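PDB 6VJR: vinylacetyl-CoA Delta-isomerase from Nitrosopumilus maritimus SCM1, which dehydrates 4-hydroxybutyryl-CoA to crotonyl-CoA with the help of FAD and a [4Fe-4S] cluster, and probably also isomerises vinylacetyl-CoA. Local coordinates for the interface of chains A and B. Coordinates in Å, arbitrary orientation; residue numbers count along the deposited sequence, not the author numbering. Chains: chain A/B, Vinylacetyl-CoA Delta-isomerase.

The interface of chains A and B. Residues chain A 360, 458, 462, 464, 467; chain B 326-327, 330.
A:Met462 meets B:Ile326, B:Ile327 and B:Thr330 without any ring among the residues at this patch; the planar group to describe is the backbone carbonyl of B:Ile326. Its oxygen takes a hydrogen bond from the B:Thr330 hydroxyl, OG1 to O 2.9 Å, the donor reaching it from off the carbonyl plane by 31°. This bond within the helix probably helps hold the threonine's rotation (chi1 -60°), which places OG1 beside its own backbone N and directs CG2 towards chain A. That methyl packs against CG2 of A:Ile458 at 3.8 Å, the two side chains running antiparallel past one another, and against CB of A:Met462 at 3.9 Å. The A:Met462 side chain lies square across B:Thr330, with SD 3.7 Å from OG1, a van der Waals contact. Its CG is tucked against both backbone branches (chi1 74°), and the extended chain beyond carries CE to CG2 of B:Ile326 at 3.7 Å. SD also lies 4.1 Å from CG1 of B:Ile327, so the thioether spans both isoleucines. Substituting alanine for B:Thr330 would probably open a gap between A:Ile458 and A:Met462 and deprive the B:Ile326 carbonyl of its hydroxyl partner. At the polar margin, the side-chain amino nitrogen NZ of A:Lys467 makes a weak hydrogen bond, 3.3 Å, to the backbone O of A:Met462, which may help steady that turn. Two-fold symmetry repeats the patch with chains A and B exchanged; the structure alone does not show whether this pairing is the biological one. In the fold, A:Met462 occupies the short connection between helices 451-461 and 464-475, which rests on one side of helix 320-345 of chain B.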
ATOM      1  N   MET A 360      13.382  18.256  -7.366  1.00 13.41           N
ATOM      2  CA  MET A 360      12.182  17.744  -6.742  1.00 11.91           C
ATOM      3  C   MET A 360      11.762  16.444  -7.413  1.00 12.13           C
ATOM      4  O   MET A 360      11.512  15.456  -6.740  1.00 12.56           O
ATOM      5  CB  MET A 360      11.032  18.760  -6.762  1.00 13.81           C
ATOM      6  CG  MET A 360       9.745  18.168  -6.275  1.00 14.18           C
ATOM      7  SD  MET A 360       9.656  17.801  -4.528  1.00 17.50           S
ATOM      8  CE  MET A 360       8.886  19.312  -3.919  1.00 17.16           C
ATOM      9  N   ILE A 458      12.585  16.705  -0.204  1.00 14.17           N
ATOM     10  CA  ILE A 458      11.244  17.088  -0.612  1.00 14.35           C
ATOM     11  C   ILE A 458      10.748  18.203   0.310  1.00 13.89           C
ATOM     12  O   ILE A 458      10.188  19.193  -0.149  1.00 15.07           O
ATOM     13  CB  ILE A 458      10.317  15.886  -0.623  1.00 14.40           C
ATOM     14  CG1 ILE A 458      10.719  14.893  -1.756  1.00 14.32           C
ATOM     15  CG2 ILE A 458       8.876  16.336  -0.757  1.00 15.28           C
ATOM     16  CD1 ILE A 458      10.047  13.523  -1.637  1.00 16.25           C
ATOM     17  N   MET A 462       9.042  21.815  -0.981  1.00 14.27           N
ATOM     18  CA  MET A 462       7.631  21.534  -1.176  1.00 14.50           C
ATOM     19  C   MET A 462       6.708  22.754  -0.997  1.00 14.51           C
ATOM     20  O   MET A 462       5.476  22.611  -1.139  1.00 16.04           O
ATOM     21  CB  MET A 462       7.218  20.377  -0.268  1.00 15.21           C
ATOM     22  CG  MET A 462       7.101  20.699   1.176  1.00 17.79           C
ATOM     23  SD  MET A 462       6.670  19.163   2.028  1.00 21.47           S
ATOM     24  CE  MET A 462       6.767  19.838   3.685  1.00 23.22           C
ATOM     25  N   VAL A 464       5.310  24.710   1.281  1.00 14.17           N
ATOM     26  CA  VAL A 464       4.166  24.656   2.182  1.00 15.37           C
ATOM     27  C   VAL A 464       3.493  26.025   2.354  1.00 13.42           C
ATOM     28  O   VAL A 464       2.275  26.115   2.333  1.00 14.60           O
ATOM     29  CB  VAL A 464       4.553  24.096   3.556  1.00 19.14           C
ATOM     30  CG1 VAL A 464       3.359  24.065   4.495  1.00 22.57           C
ATOM     31  CG2 VAL A 464       5.119  22.732   3.433  1.00 21.65           C
ATOM     32  N   LYS A 467       1.440  26.897  -0.620  1.00 12.49           N
ATOM     33  CA  LYS A 467       0.247  26.055  -0.649  1.00 12.51           C
ATOM     34  C   LYS A 467      -0.797  26.451   0.407  1.00 12.59           C
ATOM     35  O   LYS A 467      -1.997  26.467   0.126  1.00 12.41           O
ATOM     36  CB  LYS A 467       0.638  24.577  -0.524  1.00 12.70           C
ATOM     37  CG  LYS A 467       1.444  24.060  -1.720  1.00 13.23           C
ATOM     38  CD  LYS A 467       1.922  22.621  -1.599  1.00 15.51           C
ATOM     39  CE  LYS A 467       2.692  22.265  -2.856  1.00 17.43           C
ATOM     40  NZ  LYS A 467       3.201  20.926  -2.782  1.00 22.28           N
TER
ATOM     41  N   ILE B 326       2.654  15.363   5.452  0.50 11.50           N
ATOM     42  CA  ILE B 326       2.636  16.393   4.431  0.50 11.79           C
ATOM     43  C   ILE B 326       3.651  16.075   3.330  0.50 11.22           C
ATOM     44  O   ILE B 326       3.395  16.277   2.143  0.50 11.96           O
ATOM     45  CB  ILE B 326       2.861  17.775   5.063  0.50 12.87           C
ATOM     46  CG1 ILE B 326       1.660  18.194   5.882  0.50 14.51           C
ATOM     47  CG2 ILE B 326       3.236  18.814   4.012  0.50 13.77           C
ATOM     48  CD1 ILE B 326       1.910  19.376   6.766  0.50 15.25           C
ATOM     49  N   ILE B 327       4.810  15.543   3.715  1.00 11.02           N
ATOM     50  CA  ILE B 327       5.784  15.055   2.720  1.00 10.93           C
ATOM     51  C   ILE B 327       5.164  13.938   1.869  1.00 10.42           C
ATOM     52  O   ILE B 327       5.321  13.902   0.665  1.00 10.52           O
ATOM     53  CB  ILE B 327       7.096  14.621   3.378  1.00 12.20           C
ATOM     54  CG1 ILE B 327       7.810  15.828   4.037  1.00 12.02           C
ATOM     55  CG2 ILE B 327       7.987  13.894   2.371  1.00 13.74           C
ATOM     56  CD1 ILE B 327       8.931  15.412   4.977  1.00 13.74           C
ATOM     57  N   THR B 330       2.777  15.293  -0.607  1.00  9.24           N
ATOM     58  CA  THR B 330       3.525  15.959  -1.678  1.00  9.71           C
ATOM     59  C   THR B 330       4.106  14.938  -2.658  1.00 10.05           C
ATOM     60  O   THR B 330       4.007  15.113  -3.879  1.00 10.95           O
ATOM     61  CB  THR B 330       4.625  16.819  -1.063  1.00 10.15           C
ATOM     62  OG1 THR B 330       4.041  17.806  -0.214  1.00 13.57           O
ATOM     63  CG2 THR B 330       5.488  17.455  -2.110  1.00 11.50           C
TER